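Side-chain contacts in HpcH/HpaI aldolase (Desulfitobacterium hafniense, PDB 3QZ6), which belongs to the HpcH/HpaI aldolase/citrate lyase family and is built as a closed eight-stranded parallel TIM barrel: residues 57-62 and 67-72; 19-24 and 31-36; 4-9 and 38-43; 71-76 and 82-87. All coordinates share one frame; numbering follows the deposited sequence.

Contact 1 of 4, residues 57-62 and 67-72; sequences HLVSVA and VSVLVR
Where helix 52-65 comes down onto strand 68-72, the backbones draw together from Val59 and Val69, whose CA atoms are 6.5 Å apart, to Ala62 and Val67, at 5.0 Å. This is the second half of a right-handed beta-alpha-beta unit of the TIM barrel, in which the helix that follows strand 40-44 leads back into the next parallel strand. At the tight end Val67 N donates a weak hydrogen bond of 3.3 Å to Ala62 O, fairly straight at 161°, tying the last turns of the helix to the strand entrance. Ala62 points its methyl at the strand, where CB rests 3.6 Å from Val69 CG2. The same CB also lies over the backbone of Val67, 3.3 Å from its carbonyl O. One turn earlier in the helix, Val59 adds its CG2 branch, crossing Val69 obliquely. Val69 has CG1 anti to its own N (chi1 -179°), which leaves CG2 beside that N and facing the helix between the two helical side chains. Val67, just before the strand, and Val69 also pack against Phe41 of strand 40-44. Val59 CG2 reaches Val69 CB and CG2 equally, each at 4.1 Å.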
# COMPACT_ATOMS: atom_id res chain seq x y z
N HIS A 57 -3.84 -12.49 10.81
CA HIS A 57 -4.51 -11.18 10.86
C HIS A 57 -5.26 -10.86 9.57
O HIS A 57 -6.39 -10.35 9.60
CB HIS A 57 -3.52 -10.05 11.20
CG HIS A 57 -3.03 -10.10 12.61
ND1 HIS A 57 -1.95 -9.37 13.05
CD2 HIS A 57 -3.48 -10.79 13.69
CE1 HIS A 57 -1.75 -9.61 14.34
NE2 HIS A 57 -2.66 -10.47 14.75
N LEU A 58 -4.63 -11.15 8.44
CA LEU A 58 -5.29 -10.92 7.15
C LEU A 58 -6.54 -11.80 7.04
O LEU A 58 -7.61 -11.33 6.66
CB LEU A 58 -4.32 -11.21 5.99
CG LEU A 58 -3.13 -10.26 5.82
CD1 LEU A 58 -2.04 -10.85 4.93
CD2 LEU A 58 -3.56 -8.90 5.29
N VAL A 59 -6.39 -13.07 7.39
CA VAL A 59 -7.50 -14.02 7.27
C VAL A 59 -8.67 -13.65 8.18
O VAL A 59 -9.83 -13.74 7.79
CB VAL A 59 -7.02 -15.45 7.59
CG1 VAL A 59 -8.20 -16.39 7.88
CG2 VAL A 59 -6.15 -15.98 6.46
N SER A 60 -8.37 -13.19 9.40
CA SER A 60 -9.43 -12.81 10.33
C SER A 60 -10.36 -11.73 9.77
O SER A 60 -11.56 -11.74 10.04
CB SER A 60 -8.81 -12.34 11.65
OG SER A 60 -8.23 -13.45 12.32
N VAL A 61 -9.79 -10.80 9.02
CA VAL A 61 -10.58 -9.77 8.38
C VAL A 61 -11.26 -10.32 7.13
O VAL A 61 -12.42 -10.03 6.86
CB VAL A 61 -9.72 -8.53 8.04
CG1 VAL A 61 -10.54 -7.50 7.27
CG2 VAL A 61 -9.11 -7.92 9.33
N ALA A 62 -10.53 -11.13 6.36
CA ALA A 62 -11.07 -11.66 5.10
C ALA A 62 -12.27 -12.58 5.29
O ALA A 62 -13.17 -12.63 4.44
CB ALA A 62 -9.98 -12.38 4.32
N VAL A 67 -13.65 -12.33 1.18
CA VAL A 67 -12.47 -12.36 0.32
C VAL A 67 -11.67 -13.62 0.67
O VAL A 67 -11.52 -13.96 1.85
CB VAL A 67 -11.61 -11.09 0.52
CG1 VAL A 67 -10.36 -11.12 -0.35
CG2 VAL A 67 -12.44 -9.84 0.21
N SER A 68 -11.17 -14.32 -0.35
CA SER A 68 -10.41 -15.54 -0.11
C SER A 68 -8.91 -15.23 -0.07
O SER A 68 -8.41 -14.46 -0.89
CB SER A 68 -10.67 -16.55 -1.23
OG SER A 68 -12.05 -16.88 -1.31
N VAL A 69 -8.20 -15.85 0.87
CA VAL A 69 -6.76 -15.63 0.98
C VAL A 69 -6.04 -16.89 0.52
O VAL A 69 -6.25 -17.96 1.08
CB VAL A 69 -6.36 -15.32 2.44
CG1 VAL A 69 -4.85 -15.08 2.55
CG2 VAL A 69 -7.16 -14.10 2.97
N LEU A 70 -5.20 -16.77 -0.51
CA LEU A 70 -4.35 -17.89 -0.91
C LEU A 70 -2.93 -17.53 -0.50
O LEU A 70 -2.62 -16.36 -0.31
CB LEU A 70 -4.40 -18.12 -2.42
CG LEU A 70 -5.79 -18.36 -3.02
CD1 LEU A 70 -5.67 -18.56 -4.53
CD2 LEU A 70 -6.47 -19.57 -2.37
N VAL A 71 -2.06 -18.53 -0.38
CA VAL A 71 -0.67 -18.26 -0.06
C VAL A 71 0.25 -18.96 -1.06
O VAL A 71 0.06 -20.12 -1.40
CB VAL A 71 -0.31 -18.73 1.35
CG1 VAL A 71 1.13 -18.31 1.71
CG2 VAL A 71 -1.30 -18.16 2.38
N ARG A 72 1.26 -18.23 -1.54
CA ARG A 72 2.30 -18.81 -2.37
C ARG A 72 3.41 -19.23 -1.41
O ARG A 72 4.09 -18.39 -0.82
CB ARG A 72 2.81 -17.76 -3.35
CG ARG A 72 3.98 -18.19 -4.24
CD ARG A 72 4.66 -16.93 -4.78
NE ARG A 72 4.71 -16.92 -6.22
CZ ARG A 72 4.89 -15.83 -6.97
NH1 ARG A 72 5.04 -14.64 -6.42
NH2 ARG A 72 4.92 -15.95 -8.29

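Contact 2 of 4, residues 19-24 and 31-36; sequences TMLNLV and RIYAEA
Tyr33 brings helix 29-35 into touch with Thr19 and Leu21 of strand 16-21. Along 31-36, Arg31 first forms a salt bridge with Asp28, and Ile32 then turns to Leu23 of the second subunit. Tyr33 follows and faces the strand. Its CG stands beside the backbone N (chi1 -81°), sending the ring across the 12.0 Å between the axes of strand 19-21 and helix 31-35. The Thr19 and Tyr33 side chains cross at about a right angle, and the CG2 methyl sits obliquely to the ring, 3.4 Å from Tyr33 CE2. These two axes run antiparallel, at 173°, as expected for the first beta-alpha step of a TIM barrel, whose helices return outside the sheet. Thr19 OG1 is turned from the ring and hydrogen-bonds Trp235 O of the adjoining strand 232-237, so the threonine gives its methyl to the helix and its hydroxyl to the sheet. Leu21 comes to the same ring carbon, CD1 lying 4.0 Å from Tyr33 CE2, also obliquely. The phenol oxygen continues past the methyl: Tyr33 OH is 3.6 Å from Thr19 CG2. Ala34, on another side of the helix, packs on Val67, while Glu35 N bonds back to Arg31 O at 3.0 Å.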
# COMPACT_ATOMS: atom_id res chain seq x y z
N THR A 19 -5.18 -10.45 -6.84
CA THR A 19 -3.94 -9.71 -7.02
C THR A 19 -2.89 -10.27 -6.07
O THR A 19 -3.23 -11.01 -5.13
CB THR A 19 -4.17 -8.20 -6.79
OG1 THR A 19 -3.14 -7.45 -7.43
CG2 THR A 19 -4.21 -7.86 -5.29
N MSE A 20 -1.62 -9.95 -6.31
CA MSE A 20 -0.54 -10.38 -5.42
C MSE A 20 -0.40 -9.42 -4.24
O MSE A 20 -0.61 -8.21 -4.39
CB MSE A 20 0.79 -10.44 -6.18
CG MSE A 20 0.84 -11.45 -7.33
SE MSE A 20 0.70 -13.26 -6.65
CE MSE A 20 2.11 -13.18 -5.26
N LEU A 21 -0.02 -9.95 -3.07
CA LEU A 21 0.28 -9.13 -1.91
C LEU A 21 1.74 -9.38 -1.49
O LEU A 21 2.07 -10.47 -1.04
CB LEU A 21 -0.66 -9.48 -0.74
CG LEU A 21 -0.60 -8.50 0.44
CD1 LEU A 21 -1.39 -7.24 0.08
CD2 LEU A 21 -1.13 -9.12 1.74
N ASN A 22 2.60 -8.37 -1.66
CA ASN A 22 4.03 -8.52 -1.35
C ASN A 22 4.55 -7.58 -0.27
O ASN A 22 5.55 -7.90 0.39
CB ASN A 22 4.89 -8.30 -2.61
CG ASN A 22 4.79 -9.44 -3.59
OD1 ASN A 22 3.82 -9.53 -4.35
ND2 ASN A 22 5.79 -10.32 -3.59
N LEU A 23 3.90 -6.43 -0.13
CA LEU A 23 4.38 -5.40 0.79
C LEU A 23 3.47 -5.21 2.00
O LEU A 23 3.88 -5.36 3.16
CB LEU A 23 4.52 -4.05 0.06
CG LEU A 23 4.83 -2.83 0.95
CD1 LEU A 23 6.33 -2.67 1.08
CD2 LEU A 23 4.22 -1.51 0.39
N VAL A 24 2.22 -4.84 1.74
CA VAL A 24 1.33 -4.40 2.81
C VAL A 24 1.01 -5.56 3.76
O VAL A 24 0.71 -6.67 3.30
CB VAL A 24 0.04 -3.78 2.24
CG1 VAL A 24 -0.89 -3.29 3.38
CG2 VAL A 24 0.39 -2.62 1.28
N ARG A 31 -9.95 -5.01 3.49
CA ARG A 31 -11.17 -4.23 3.29
C ARG A 31 -11.07 -3.36 2.05
O ARG A 31 -12.06 -3.16 1.33
CB ARG A 31 -11.46 -3.38 4.52
CG ARG A 31 -11.53 -4.20 5.80
CD ARG A 31 -11.22 -3.29 7.00
NE ARG A 31 -12.42 -2.60 7.36
CZ ARG A 31 -12.53 -1.53 8.15
NH1 ARG A 31 -11.50 -0.92 8.73
NH2 ARG A 31 -13.75 -1.07 8.34
N ILE A 32 -9.87 -2.85 1.78
CA ILE A 32 -9.64 -2.08 0.56
C ILE A 32 -9.85 -2.97 -0.66
O ILE A 32 -10.48 -2.57 -1.64
CB ILE A 32 -8.23 -1.47 0.55
CG1 ILE A 32 -8.21 -0.23 1.46
CG2 ILE A 32 -7.83 -1.09 -0.87
CD1 ILE A 32 -6.83 0.34 1.69
N TYR A 33 -9.32 -4.19 -0.59
CA TYR A 33 -9.44 -5.12 -1.71
C TYR A 33 -10.89 -5.58 -1.93
O TYR A 33 -11.34 -5.74 -3.07
CB TYR A 33 -8.48 -6.30 -1.54
CG TYR A 33 -7.04 -5.99 -1.96
CD1 TYR A 33 -6.72 -4.80 -2.61
CD2 TYR A 33 -6.01 -6.90 -1.72
CE1 TYR A 33 -5.41 -4.52 -3.02
CE2 TYR A 33 -4.70 -6.63 -2.11
CZ TYR A 33 -4.41 -5.45 -2.77
OH TYR A 33 -3.10 -5.20 -3.16
N ALA A 34 -11.63 -5.80 -0.85
CA ALA A 34 -13.04 -6.16 -0.98
C ALA A 34 -13.78 -5.03 -1.68
O ALA A 34 -14.56 -5.27 -2.60
CB ALA A 34 -13.64 -6.41 0.39
N GLU A 35 -13.54 -3.80 -1.25
CA GLU A 35 -14.24 -2.65 -1.82
C GLU A 35 -13.86 -2.44 -3.28
O GLU A 35 -14.68 -1.99 -4.08
CB GLU A 35 -13.96 -1.38 -0.98
CG GLU A 35 -14.51 -0.09 -1.59
CD GLU A 35 -16.04 -0.03 -1.64
OE1 GLU A 35 -16.71 -0.86 -0.98
OE2 GLU A 35 -16.56 0.85 -2.35
N ALA A 36 -12.63 -2.79 -3.64
CA ALA A 36 -12.19 -2.69 -5.03
C ALA A 36 -12.76 -3.79 -5.92
O ALA A 36 -12.55 -3.78 -7.14
CB ALA A 36 -10.68 -2.67 -5.12

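Contact 3 of 4, residues 4-9 and 38-43; sequences MFLKKK and LDYFIV
Lys9 NZ is held by two acceptors, Asp39 OD1 in a 2.7 Å salt bridge and a water at 3.0 Å. That water donates a hydrogen bond of 2.7 Å to Asp39 O, so the ammonium group reaches both the side chain and the backbone of the same aspartate. The pair fastens the N-terminal helix 6-11 to the start of strand 40-44, at the end of the TIM barrel where the parallel strands begin. Lys9 is extended beyond CG, all later torsions near 172°, and this full length carries NZ from the helix to the carboxylate, the two side chains crossing at a slant. Asp39 OD1 is met on its anti lone pair, away from the other oxygen. Asp39 OD2 in turn accepts Val17 N of strand 16-21; bonds at both oxygens should limit the carboxylate's rotation, and the nearby ammonium probably favours its charged form. Deeper in, Leu6 joins the contact with CG anti to its backbone N (chi1 -172°), and CD1 approaches Tyr40 CD2 obliquely at 4.3 Å. The Tyr40 ring also packs on Met232 and Leu234 of strand 232-237. At the ring's edge, in its plane, lies Ile42 CG1.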
# COMPACT_ATOMS: atom_id res chain seq x y z
N MSE A 4 -16.02 -20.38 3.22
CA MSE A 4 -15.12 -20.61 2.09
C MSE A 4 -15.79 -20.08 0.84
O MSE A 4 -16.96 -20.37 0.59
CB MSE A 4 -14.84 -22.11 1.95
CG MSE A 4 -14.24 -22.75 3.20
SE MSE A 4 -12.35 -22.34 3.44
CE MSE A 4 -11.61 -23.39 1.98
N PHE A 5 -15.07 -19.30 0.04
CA PHE A 5 -15.71 -18.56 -1.05
C PHE A 5 -15.22 -18.88 -2.46
O PHE A 5 -15.97 -18.73 -3.42
CB PHE A 5 -15.58 -17.05 -0.80
CG PHE A 5 -15.83 -16.63 0.63
CD1 PHE A 5 -17.10 -16.71 1.18
CD2 PHE A 5 -14.79 -16.17 1.42
CE1 PHE A 5 -17.33 -16.33 2.49
CE2 PHE A 5 -15.01 -15.78 2.75
CZ PHE A 5 -16.29 -15.87 3.28
N LEU A 6 -13.98 -19.33 -2.60
CA LEU A 6 -13.36 -19.40 -3.93
C LEU A 6 -13.89 -20.52 -4.82
O LEU A 6 -14.33 -20.26 -5.95
CB LEU A 6 -11.83 -19.47 -3.82
CG LEU A 6 -11.10 -19.35 -5.15
CD1 LEU A 6 -11.45 -18.04 -5.84
CD2 LEU A 6 -9.59 -19.46 -4.97
N LYS A 7 -13.83 -21.77 -4.35
CA LYS A 7 -14.23 -22.89 -5.21
C LYS A 7 -15.71 -22.84 -5.56
O LYS A 7 -16.12 -23.30 -6.62
CB LYS A 7 -13.89 -24.24 -4.56
CG LYS A 7 -12.41 -24.49 -4.42
CD LYS A 7 -11.94 -25.62 -5.30
CE LYS A 7 -12.75 -26.87 -5.08
NZ LYS A 7 -12.02 -28.09 -5.50
N LYS A 8 -16.51 -22.28 -4.66
CA LYS A 8 -17.94 -22.12 -4.90
C LYS A 8 -18.16 -21.26 -6.16
O LYS A 8 -18.96 -21.60 -7.02
CB LYS A 8 -18.58 -21.47 -3.68
CG LYS A 8 -20.07 -21.67 -3.55
CD LYS A 8 -20.54 -21.22 -2.17
CE LYS A 8 -22.06 -21.15 -2.07
NZ LYS A 8 -22.51 -20.59 -0.76
N LYS A 9 -17.43 -20.16 -6.26
CA LYS A 9 -17.50 -19.31 -7.44
C LYS A 9 -17.01 -20.02 -8.70
O LYS A 9 -17.66 -19.95 -9.74
CB LYS A 9 -16.66 -18.04 -7.22
CG LYS A 9 -17.19 -17.17 -6.10
CD LYS A 9 -16.23 -16.03 -5.78
CE LYS A 9 -16.87 -15.05 -4.80
NZ LYS A 9 -15.89 -14.05 -4.32
N LEU A 38 -12.19 -7.24 -5.56
CA LEU A 38 -11.38 -8.45 -5.70
C LEU A 38 -12.05 -9.65 -5.04
O LEU A 38 -12.68 -9.51 -4.00
CB LEU A 38 -9.97 -8.24 -5.12
CG LEU A 38 -9.06 -7.32 -5.94
CD1 LEU A 38 -7.80 -6.96 -5.18
CD2 LEU A 38 -8.72 -7.97 -7.27
N ASP A 39 -11.93 -10.82 -5.65
CA ASP A 39 -12.42 -12.05 -5.04
C ASP A 39 -11.41 -12.68 -4.09
O ASP A 39 -11.78 -13.36 -3.14
CB ASP A 39 -12.77 -13.06 -6.14
CG ASP A 39 -13.90 -12.60 -7.00
OD1 ASP A 39 -15.04 -12.61 -6.49
OD2 ASP A 39 -13.65 -12.17 -8.14
N TYR A 40 -10.12 -12.49 -4.38
CA TYR A 40 -9.07 -13.14 -3.60
C TYR A 40 -7.77 -12.36 -3.73
O TYR A 40 -7.66 -11.44 -4.54
CB TYR A 40 -8.87 -14.59 -4.07
CG TYR A 40 -8.22 -14.71 -5.44
CD1 TYR A 40 -6.85 -14.92 -5.58
CD2 TYR A 40 -8.99 -14.61 -6.60
CE1 TYR A 40 -6.25 -15.02 -6.83
CE2 TYR A 40 -8.40 -14.71 -7.85
CZ TYR A 40 -7.04 -14.91 -7.96
OH TYR A 40 -6.47 -15.01 -9.21
N PHE A 41 -6.79 -12.71 -2.91
CA PHE A 41 -5.44 -12.23 -3.14
C PHE A 41 -4.47 -13.29 -2.68
O PHE A 41 -4.84 -14.21 -1.94
CB PHE A 41 -5.17 -10.88 -2.44
CG PHE A 41 -5.33 -10.93 -0.95
CD1 PHE A 41 -4.25 -11.25 -0.14
CD2 PHE A 41 -6.55 -10.64 -0.36
CE1 PHE A 41 -4.38 -11.28 1.24
CE2 PHE A 41 -6.70 -10.66 1.01
CZ PHE A 41 -5.62 -10.97 1.82
N ILE A 42 -3.23 -13.19 -3.13
CA ILE A 42 -2.26 -14.22 -2.85
C ILE A 42 -1.11 -13.63 -2.07
O ILE A 42 -0.44 -12.72 -2.55
CB ILE A 42 -1.72 -14.87 -4.14
CG1 ILE A 42 -2.89 -15.30 -5.04
CG2 ILE A 42 -0.80 -16.05 -3.80
CD1 ILE A 42 -2.47 -16.23 -6.18
N VAL A 43 -0.90 -14.13 -0.86
CA VAL A 43 0.20 -13.64 -0.04
C VAL A 43 1.48 -14.29 -0.55
O VAL A 43 1.56 -15.51 -0.66
CB VAL A 43 -0.01 -13.99 1.44
CG1 VAL A 43 1.17 -13.48 2.28
CG2 VAL A 43 -1.34 -13.36 1.94
O HOH W 1 -13.41 -15.50 -3.38

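Contact 4 of 4, residues 71-76 and 82-87; sequences VRIPQV and QRLLDI
Leu84 reaches from helix 78-87 to Val71 of strand 68-72 and Ile73 just beyond it, and the touching is left to a single methyl. Its CB points toward the strand but remains well back, 4.8 Å from Val71 CG2. CG stands beside the backbone N of Leu84 (chi1 -70°) and is still 4.7 Å from that same Val71 CG2. At the tip the branches part. CD1 drops between the two side chains, 3.6 Å from Ile73 CG2 and 3.9 Å from Val71 CG1, with Val71 CB a little farther at 4.1 Å; CD2 makes no comparably close approach to this segment. Val71 meets the leucine at about a right angle, whereas Ile73 and Leu84 lie alongside each other, running opposite ways. With chi1 at 56°, Ile73 CG2 stands beside the backbone N, anti to the carbonyl carbon, and this is the branch that meets Leu84.

On another side of the helix, one turn is braced by its own side chains: Gln82 NE2 donates to Asp86 OD2 at 2.8 Å, nearly straight. The carboxylate is met on its syn side, 23° out of its plane, while the acceptor lies almost in the amide plane of Gln82. Asp86 OD1 also forms a salt bridge with Arg118.

The contact is the strand-to-helix half of the beta-alpha-beta unit 68-72, 78-87, 91-94 of the TIM barrel: Leu84 lies between strand 68-72 and helix 52-65, where it packs on Phe52 and Ile55, while Ile73 leans on Ile94 of strand 91-94.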
# COMPACT_ATOMS: atom_id res chain seq x y z
N VAL A 71 -2.06 -18.53 -0.38
CA VAL A 71 -0.67 -18.26 -0.06
C VAL A 71 0.25 -18.96 -1.06
O VAL A 71 0.06 -20.12 -1.40
CB VAL A 71 -0.31 -18.73 1.35
CG1 VAL A 71 1.13 -18.31 1.71
CG2 VAL A 71 -1.30 -18.16 2.38
N ARG A 72 1.26 -18.23 -1.54
CA ARG A 72 2.30 -18.81 -2.37
C ARG A 72 3.41 -19.23 -1.41
O ARG A 72 4.09 -18.39 -0.82
CB ARG A 72 2.81 -17.76 -3.35
CG ARG A 72 3.98 -18.19 -4.24
CD ARG A 72 4.66 -16.93 -4.78
NE ARG A 72 4.71 -16.92 -6.22
CZ ARG A 72 4.89 -15.83 -6.97
NH1 ARG A 72 5.04 -14.64 -6.42
NH2 ARG A 72 4.92 -15.95 -8.29
N ILE A 73 3.58 -20.53 -1.22
CA ILE A 73 4.52 -21.03 -0.23
C ILE A 73 5.85 -21.37 -0.88
O ILE A 73 5.90 -21.73 -2.04
CB ILE A 73 3.95 -22.23 0.52
CG1 ILE A 73 3.54 -23.34 -0.47
CG2 ILE A 73 2.76 -21.78 1.40
CD1 ILE A 73 2.89 -24.55 0.21
N PRO A 74 6.95 -21.24 -0.13
CA PRO A 74 8.28 -21.45 -0.72
C PRO A 74 8.64 -22.93 -0.95
O PRO A 74 9.49 -23.24 -1.77
CB PRO A 74 9.22 -20.85 0.32
CG PRO A 74 8.46 -21.00 1.63
CD PRO A 74 7.01 -20.79 1.27
N GLN A 75 8.01 -23.82 -0.21
CA GLN A 75 8.28 -25.25 -0.37
C GLN A 75 7.09 -25.99 0.19
O GLN A 75 6.33 -25.45 1.00
CB GLN A 75 9.56 -25.67 0.38
CG GLN A 75 9.42 -25.67 1.90
CD GLN A 75 10.75 -25.64 2.63
OE1 GLN A 75 11.77 -25.29 2.05
NE2 GLN A 75 10.73 -25.98 3.92
N VAL A 76 6.90 -27.22 -0.26
CA VAL A 76 5.77 -28.02 0.18
C VAL A 76 6.17 -28.88 1.37
O VAL A 76 6.90 -29.85 1.22
CB VAL A 76 5.27 -28.90 -0.97
CG1 VAL A 76 4.15 -29.82 -0.49
CG2 VAL A 76 4.80 -28.02 -2.12
N GLN A 82 -0.20 -27.53 6.60
CA GLN A 82 -1.10 -27.78 7.71
C GLN A 82 -1.45 -26.47 8.43
O GLN A 82 -2.62 -26.17 8.66
CB GLN A 82 -0.48 -28.77 8.71
CG GLN A 82 -1.34 -29.02 9.94
CD GLN A 82 -2.43 -30.04 9.68
OE1 GLN A 82 -2.20 -31.06 9.04
NE2 GLN A 82 -3.64 -29.75 10.15
N ARG A 83 -0.44 -25.68 8.79
CA ARG A 83 -0.70 -24.48 9.58
C ARG A 83 -1.52 -23.45 8.81
O ARG A 83 -2.43 -22.84 9.37
CB ARG A 83 0.61 -23.84 10.06
CG ARG A 83 1.48 -24.76 10.93
CD ARG A 83 2.73 -24.01 11.41
NE ARG A 83 2.40 -23.04 12.46
CZ ARG A 83 3.28 -22.28 13.09
NH1 ARG A 83 4.57 -22.34 12.76
NH2 ARG A 83 2.87 -21.44 14.05
N LEU A 84 -1.18 -23.24 7.54
CA LEU A 84 -1.85 -22.18 6.81
C LEU A 84 -3.31 -22.51 6.54
O LEU A 84 -4.16 -21.63 6.59
CB LEU A 84 -1.11 -21.83 5.51
CG LEU A 84 0.24 -21.13 5.73
CD1 LEU A 84 1.03 -21.05 4.43
CD2 LEU A 84 0.06 -19.74 6.35
N LEU A 85 -3.61 -23.78 6.25
CA LEU A 85 -5.01 -24.18 6.08
C LEU A 85 -5.76 -24.07 7.40
O LEU A 85 -6.92 -23.66 7.44
CB LEU A 85 -5.13 -25.61 5.54
CG LEU A 85 -4.69 -25.83 4.10
CD1 LEU A 85 -4.83 -27.30 3.73
CD2 LEU A 85 -5.50 -24.98 3.12
N ASP A 86 -5.10 -24.46 8.49
CA ASP A 86 -5.74 -24.40 9.80
C ASP A 86 -6.05 -22.95 10.15
O ASP A 86 -7.13 -22.62 10.65
CB ASP A 86 -4.86 -25.04 10.87
CG ASP A 86 -4.84 -26.57 10.77
OD1 ASP A 86 -5.74 -27.14 10.12
OD2 ASP A 86 -3.95 -27.20 11.37
N ILE A 87 -5.09 -22.08 9.89
CA ILE A 87 -5.26 -20.64 10.16
C ILE A 87 -6.42 -20.07 9.35
O ILE A 87 -7.14 -19.20 9.83
CB ILE A 87 -3.95 -19.87 9.90
CG1 ILE A 87 -2.92 -20.19 10.99
CG2 ILE A 87 -4.20 -18.37 9.84
CD1 ILE A 87 -1.45 -19.87 10.55

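All four contacts reach one parallel barrel sheet, through its first three strands. Contacts 1 and 4 share Val71 and Arg72, their centres 12 Å apart, and Val59 CG1 of one approaches Ile87 O of the other at 3.6 Å. Contact 2 is nested in the chain loop that contact 3 closes; strands 16-21 and 40-44 join them through a probable hydrogen bond of 2.8 Å from Leu21 N to Ile42 O. Contacts 1 and 2 meet where Leu58 CD1 packs on Leu21 CD2 at 3.7 Å, bringing helix 52-65 against strand 16-21. Contacts 2 and 4 are farthest apart, about 19 Å between centres. A bound zinc ion lies about 8 Å from the Leu21 side chain of contact 2.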